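Local coordinates for FrpC operon protein (Neisseria meningitidis, PDB 5EDF) that is an iron-regulated protein, known as FrpD, that binds the RTX protein FrpC, is putatively involved in adhesion, and is otherwise of unknown function, at residues Asn8-Thr13 with Thr44-Asp49; Leu35-Gln40 with Glu62-Tyr67. All blocks are in the same frame, centred on the assembly; numbering follows the deposited sequence.

Interaction 1. Residues Asn8-Thr13 with Thr44-Asp49; sequences NPEPMT and TKWLSD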
loop_
_atom_site.group_PDB
_atom_site.type_symbol
_atom_site.label_atom_id
_atom_site.label_comp_id
_atom_site.label_asym_id
_atom_site.label_seq_id
_atom_site.Cartn_x
_atom_site.Cartn_y
_atom_site.Cartn_z
ATOM N N ASN A 8 -10.191 5.525 22.240
ATOM C CA ASN A 8 -10.887 6.343 21.236
ATOM C C ASN A 8 -12.160 5.646 20.751
ATOM O O ASN A 8 -12.188 4.428 20.665
ATOM C CB ASN A 8 -9.983 6.689 20.043
ATOM C CG ASN A 8 -8.992 7.804 20.343
ATOM O OD1 ASN A 8 -9.279 8.741 21.083
ATOM N ND2 ASN A 8 -7.799 7.706 19.734
ATOM N N PRO A 9 -13.175 6.452 20.411
ATOM C CA PRO A 9 -14.447 5.931 19.907
ATOM C C PRO A 9 -14.323 5.460 18.467
ATOM O O PRO A 9 -13.415 5.831 17.747
ATOM C CB PRO A 9 -15.356 7.157 19.999
ATOM C CG PRO A 9 -14.440 8.321 19.729
ATOM C CD PRO A 9 -13.186 7.927 20.477
ATOM N N GLU A 10 -15.273 4.655 18.035
ATOM C CA GLU A 10 -15.412 4.335 16.613
ATOM C C GLU A 10 -15.403 5.637 15.814
ATOM O O GLU A 10 -16.131 6.552 16.148
ATOM C CB GLU A 10 -16.751 3.625 16.399
ATOM C CG GLU A 10 -16.964 3.174 14.973
ATOM C CD GLU A 10 -18.362 2.692 14.668
ATOM O OE1 GLU A 10 -19.250 2.680 15.551
ATOM O OE2 GLU A 10 -18.608 2.337 13.502
ATOM N N PRO A 11 -14.585 5.729 14.746
ATOM C CA PRO A 11 -14.610 6.934 13.937
ATOM C C PRO A 11 -15.895 7.161 13.132
ATOM O O PRO A 11 -16.550 6.201 12.708
ATOM C CB PRO A 11 -13.416 6.763 12.961
ATOM C CG PRO A 11 -12.613 5.626 13.490
ATOM C CD PRO A 11 -13.560 4.778 14.290
HETATM N N MSE A 12 -16.252 8.439 12.948
HETATM C CA MSE A 12 -17.225 8.792 11.929
HETATM C C MSE A 12 -16.549 9.118 10.592
HETATM O O MSE A 12 -16.961 8.613 9.553
HETATM C CB MSE A 12 -18.155 9.931 12.370
HETATM C CG MSE A 12 -19.158 10.298 11.306
HETATM SE SE MSE A 12 -20.220 11.805 11.824
HETATM C CE MSE A 12 -18.911 13.159 11.983
ATOM N N THR A 13 -15.526 9.963 10.622
ATOM C CA THR A 13 -14.756 10.307 9.447
ATOM C C THR A 13 -13.385 9.615 9.407
ATOM O O THR A 13 -12.817 9.474 8.311
ATOM C CB THR A 13 -14.450 11.803 9.389
ATOM O OG1 THR A 13 -13.557 12.146 10.459
ATOM C CG2 THR A 13 -15.728 12.645 9.468
ATOM N N THR A 44 -15.016 -1.172 18.029
ATOM C CA THR A 44 -15.689 -0.202 18.932
ATOM C C THR A 44 -14.693 0.491 19.864
ATOM O O THR A 44 -15.012 1.504 20.495
ATOM C CB THR A 44 -16.848 -0.827 19.776
ATOM O OG1 THR A 44 -16.313 -1.755 20.734
ATOM C CG2 THR A 44 -17.854 -1.485 18.878
ATOM N N LYS A 45 -13.486 -0.048 19.971
ATOM C CA LYS A 45 -12.460 0.602 20.785
ATOM C C LYS A 45 -11.227 0.757 19.909
ATOM O O LYS A 45 -10.722 -0.220 19.354
ATOM C CB LYS A 45 -12.125 -0.209 22.023
ATOM C CG LYS A 45 -13.291 -0.321 23.008
ATOM C CD LYS A 45 -12.930 -1.214 24.179
ATOM C CE LYS A 45 -14.082 -1.330 25.186
ATOM N NZ LYS A 45 -15.366 -1.899 24.628
ATOM N N TRP A 46 -10.754 1.987 19.762
ATOM C CA TRP A 46 -9.702 2.305 18.817
ATOM C C TRP A 46 -8.481 2.803 19.552
ATOM O O TRP A 46 -8.596 3.523 20.552
ATOM C CB TRP A 46 -10.188 3.348 17.796
ATOM C CG TRP A 46 -11.115 2.761 16.770
ATOM C CD1 TRP A 46 -12.331 2.245 16.987
ATOM C CD2 TRP A 46 -10.850 2.609 15.357
ATOM N NE1 TRP A 46 -12.885 1.759 15.806
ATOM C CE2 TRP A 46 -11.976 1.973 14.800
ATOM C CE3 TRP A 46 -9.767 2.918 14.526
ATOM C CZ2 TRP A 46 -12.041 1.641 13.447
ATOM C CZ3 TRP A 46 -9.870 2.597 13.160
ATOM C CH2 TRP A 46 -10.975 1.985 12.669
ATOM N N LEU A 47 -7.332 2.441 19.030
ATOM C CA LEU A 47 -6.031 2.836 19.566
ATOM C C LEU A 47 -6.041 4.317 19.875
ATOM O O LEU A 47 -6.504 5.137 19.071
ATOM C CB LEU A 47 -4.895 2.575 18.561
ATOM C CG LEU A 47 -3.470 2.672 19.101
ATOM C CD1 LEU A 47 -3.204 1.543 20.071
ATOM C CD2 LEU A 47 -2.485 2.621 17.953
ATOM N N SER A 48 -5.477 4.666 21.032
ATOM C CA SER A 48 -5.346 6.049 21.439
ATOM C C SER A 48 -3.957 6.337 21.970
ATOM O O SER A 48 -3.300 5.444 22.492
ATOM C CB SER A 48 -6.353 6.349 22.551
ATOM O OG SER A 48 -6.298 5.421 23.634
ATOM N N ASP A 49 -3.517 7.587 21.882
ATOM C CA ASP A 49 -2.336 8.033 22.640
ATOM C C ASP A 49 -2.572 7.668 24.129
ATOM O O ASP A 49 -3.666 7.830 24.673
ATOM C CB ASP A 49 -2.170 9.539 22.485
ATOM C CG ASP A 49 -1.821 9.966 21.078
ATOM O OD1 ASP A 49 -1.096 9.233 20.380
ATOM O OD2 ASP A 49 -2.208 11.081 20.699
HETATM O O HOH W 1 -5.332 9.319 20.360
HETATM O O HOH W 2 -16.966 3.149 19.890
#
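N8 and W46 face each other as a single antiparallel hydrogen-bonded pair. N8 N donates to W46 O at 3.1 Å, and W46 N returns a bond to N8 O at 3.0 Å. The N8 side chain extends the grip by one residue: ND2 reaches L47 O at 3.0 Å, a bent bond (N-H...O 141°) with the donor tilted from the carbonyl plane. CG of N8 lies anti to its carbonyl carbon (chi1 -77°), and the amide at its end lies against S48, with ND2 3.4 Å from S48 CB. ND2 also donates a hydrogen bond to a water that accepts from D49 N, so one amide nitrogen serves L47 directly and D49 through the water. Three residues on, P11 lays its ring edge over the indole of W46. P11 CD sits 3.5 Å from the centroid of the five-membered ring, 20° off the normal, a CH-pi contact close to CE2, while P11 CG spreads toward the six-membered ring; the two side chains cross at about a right angle. Residues 8-13 form no regular strand; the single N8-W46 bridge sets this N-terminal loop beside strand 45-46 of the hairpin 39-40/45-46, which carries a classic beta bulge, T44 and K45 both facing Q40. Beyond the bridge, toward E10, a water links the two chains, accepting from E10 N and donating to T44 O at 2.6 Å. Further out, W46 NE1 is bonded to A43 O, which holds the nitrogen edge of the indole to the chain just before T44, and S48 OG is bonded to N7 N. P9 O takes the hydroxyl of Y32, and the side chains of N8 and P11 also rest on Y32. E10 OE2 forms a salt bridge with K84 and hydrogen bonds with Y79 and Q81.

Interaction 2. Residues Leu35-Gln40 with Glu62-Tyr67; sequences LARYTQ and EISVYY
A type I beta turn, L35 to Y38, leads into strand 39-40 and abuts the start of the segment 62-67, part of the long strand 61-70 in the large antiparallel sheet. The turn is closed by Y38 N bonding to L35 O at 2.8 Å, and T39 OG1 donates to A36 O. Across the contact, the hydroxyl of Y38 accepts the backbone N-H of E62 at 3.0 Å in an almost straight bond (174°). E62 O lies near the plane of the Y38 ring, at its edge, 3.3 Å from CE2. R37 reaches out from the turn with its chain extended from CG to NE and passes E62 obliquely. Guanidinium and carboxylate lie nearly parallel, planes 4° apart, with OE2 over the guanidinium face; R37 NE stands 3.6 Å from E62 OE1, a salt bridge of charge alone, since no N-H points at that oxygen. R37 CD is nearer still to OE1, at 3.3 Å. A water knits the backbones and S64 together, accepting from R37 N and donating to E62 O and to S64 OG. On the apolar side, L35 CD2 meets I63 CG2 at 4.1 Å. The stronger polar partner of both R37 and S64 is D100 of strand 98-105: its OD1 forms a salt bridge with R37 NE and a hydrogen bond with S64 OG. Helix 84-93 packs on the turn, with F87 against A36 and F90 against R37 and S64, while I63 leans on L218 and F222 of helix 205-224.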
loop_
_atom_site.group_PDB
_atom_site.type_symbol
_atom_site.label_atom_id
_atom_site.label_comp_id
_atom_site.label_asym_id
_atom_site.label_seq_id
_atom_site.Cartn_x
_atom_site.Cartn_y
_atom_site.Cartn_z
ATOM N N LEU A 35 -5.965 3.074 11.165
ATOM C CA LEU A 35 -5.416 2.070 12.089
ATOM C C LEU A 35 -6.406 0.981 12.476
ATOM O O LEU A 35 -6.428 0.532 13.632
ATOM C CB LEU A 35 -4.837 2.754 13.334
ATOM C CG LEU A 35 -3.764 3.828 13.060
ATOM C CD1 LEU A 35 -3.514 4.641 14.335
ATOM C CD2 LEU A 35 -2.491 3.232 12.491
ATOM N N ALA A 36 -7.186 0.509 11.515
ATOM C CA ALA A 36 -8.237 -0.453 11.797
ATOM C C ALA A 36 -7.752 -1.746 12.451
ATOM O O ALA A 36 -8.516 -2.409 13.190
ATOM C CB ALA A 36 -9.068 -0.765 10.533
ATOM N N ARG A 37 -6.510 -2.158 12.194
ATOM C CA ARG A 37 -6.012 -3.371 12.872
ATOM C C ARG A 37 -5.724 -3.173 14.372
ATOM O O ARG A 37 -5.612 -4.153 15.132
ATOM C CB ARG A 37 -4.761 -3.925 12.211
ATOM C CG ARG A 37 -5.003 -4.495 10.858
ATOM C CD ARG A 37 -3.732 -4.978 10.197
ATOM N NE ARG A 37 -3.949 -5.716 8.971
ATOM C CZ ARG A 37 -4.170 -7.021 8.880
ATOM N NH1 ARG A 37 -4.218 -7.780 9.981
ATOM N NH2 ARG A 37 -4.312 -7.575 7.703
ATOM N N TYR A 38 -5.668 -1.926 14.784
ATOM C CA TYR A 38 -5.320 -1.566 16.165
ATOM C C TYR A 38 -6.576 -1.204 16.920
ATOM O O TYR A 38 -6.714 -0.114 17.468
ATOM C CB TYR A 38 -4.317 -0.412 16.152
ATOM C CG TYR A 38 -3.034 -0.622 15.401
ATOM C CD1 TYR A 38 -1.851 -0.823 16.049
ATOM C CD2 TYR A 38 -2.977 -0.483 14.032
ATOM C CE1 TYR A 38 -0.633 -0.928 15.366
ATOM C CE2 TYR A 38 -1.778 -0.585 13.353
ATOM C CZ TYR A 38 -0.622 -0.792 14.014
ATOM O OH TYR A 38 0.569 -0.909 13.337
ATOM N N THR A 39 -7.494 -2.159 16.958
ATOM C CA THR A 39 -8.816 -1.973 17.535
ATOM C C THR A 39 -9.164 -3.184 18.392
ATOM O O THR A 39 -8.499 -4.254 18.310
ATOM C CB THR A 39 -9.908 -1.763 16.458
ATOM O OG1 THR A 39 -9.900 -2.887 15.542
ATOM C CG2 THR A 39 -9.672 -0.542 15.677
ATOM N N GLN A 40 -10.205 -3.008 19.196
ATOM C CA GLN A 40 -10.789 -4.091 19.974
ATOM C C GLN A 40 -12.300 -4.050 19.825
ATOM O O GLN A 40 -12.867 -3.023 19.472
ATOM C CB GLN A 40 -10.388 -3.960 21.437
ATOM C CG GLN A 40 -8.909 -4.157 21.682
ATOM C CD GLN A 40 -8.539 -4.031 23.136
ATOM O OE1 GLN A 40 -9.215 -3.350 23.903
ATOM N NE2 GLN A 40 -7.463 -4.697 23.526
ATOM N N GLU A 62 1.405 -0.702 10.422
ATOM C CA GLU A 62 0.616 -1.295 9.352
ATOM C C GLU A 62 -0.690 -0.562 9.285
ATOM O O GLU A 62 -1.594 -0.813 10.080
ATOM C CB GLU A 62 0.398 -2.807 9.558
ATOM C CG GLU A 62 -0.314 -3.489 8.395
ATOM C CD GLU A 62 -0.449 -4.971 8.567
ATOM O OE1 GLU A 62 -0.452 -5.459 9.727
ATOM O OE2 GLU A 62 -0.550 -5.681 7.538
ATOM N N ILE A 63 -0.806 0.410 8.392
ATOM C CA ILE A 63 -2.077 1.098 8.170
ATOM C C ILE A 63 -2.950 0.286 7.232
ATOM O O ILE A 63 -2.439 -0.581 6.498
ATOM C CB ILE A 63 -1.881 2.540 7.644
ATOM C CG1 ILE A 63 -1.277 2.585 6.241
ATOM C CG2 ILE A 63 -1.077 3.373 8.646
ATOM C CD1 ILE A 63 -1.410 3.982 5.564
ATOM N N SER A 64 -4.244 0.554 7.240
ATOM C CA SER A 64 -5.182 -0.145 6.380
ATOM C C SER A 64 -6.043 0.898 5.701
ATOM O O SER A 64 -6.557 1.804 6.334
ATOM C CB SER A 64 -6.007 -1.167 7.191
ATOM O OG SER A 64 -5.212 -2.114 7.884
ATOM N N VAL A 65 -6.171 0.778 4.384
ATOM C CA VAL A 65 -6.978 1.694 3.586
ATOM C C VAL A 65 -8.030 0.973 2.763
ATOM O O VAL A 65 -7.771 -0.080 2.163
ATOM C CB VAL A 65 -6.126 2.556 2.658
ATOM C CG1 VAL A 65 -5.193 3.513 3.438
ATOM C CG2 VAL A 65 -5.271 1.685 1.711
ATOM N N TYR A 66 -9.223 1.533 2.753
ATOM C CA TYR A 66 -10.260 1.095 1.849
ATOM C C TYR A 66 -10.033 1.769 0.506
ATOM O O TYR A 66 -9.809 2.988 0.443
ATOM C CB TYR A 66 -11.645 1.471 2.402
ATOM C CG TYR A 66 -12.824 1.239 1.481
ATOM C CD1 TYR A 66 -13.191 -0.032 1.091
ATOM C CD2 TYR A 66 -13.561 2.291 1.014
ATOM C CE1 TYR A 66 -14.267 -0.249 0.267
ATOM C CE2 TYR A 66 -14.659 2.071 0.213
ATOM C CZ TYR A 66 -14.986 0.808 -0.172
ATOM O OH TYR A 66 -16.097 0.584 -1.002
ATOM N N TYR A 67 -10.073 0.987 -0.566
ATOM C CA TYR A 67 -9.918 1.565 -1.909
ATOM C C TYR A 67 -11.239 1.478 -2.622
ATOM O O TYR A 67 -11.965 0.495 -2.516
ATOM C CB TYR A 67 -8.766 0.928 -2.691
ATOM C CG TYR A 67 -8.982 -0.518 -3.144
ATOM C CD1 TYR A 67 -9.623 -0.808 -4.324
ATOM C CD2 TYR A 67 -8.566 -1.579 -2.352
ATOM C CE1 TYR A 67 -9.826 -2.118 -4.721
ATOM C CE2 TYR A 67 -8.737 -2.875 -2.740
ATOM C CZ TYR A 67 -9.364 -3.157 -3.930
ATOM O OH TYR A 67 -9.531 -4.482 -4.294
HETATM O O HOH W 3 -4.421 -1.065 10.400
#

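How the interactions relate
Interactions 1 and 2 lie on the same side of the chain's centre, their own centres 11 Å apart, and alternate along the sequence. They join directly through the small sheet: strand 39-40 belongs to interaction 2 and strand 45-46 to interaction 1. Probable hydrogen bonds run from Q40 N to K45 O at 2.8 Å and from L47 N to Y38 O at 3.1 Å, and T39 CG2 packs 3.4 Å from W46 CD2. The N-terminal loop is thus linked, through this hairpin, to the large sheet. A bound pentaethylene glycol, probably from the crystallisation liquor, comes within about 3 Å of the Y38 side chain and about 4 Å of that of L47; a sodium ion lies about 4 Å and 8 Å from them.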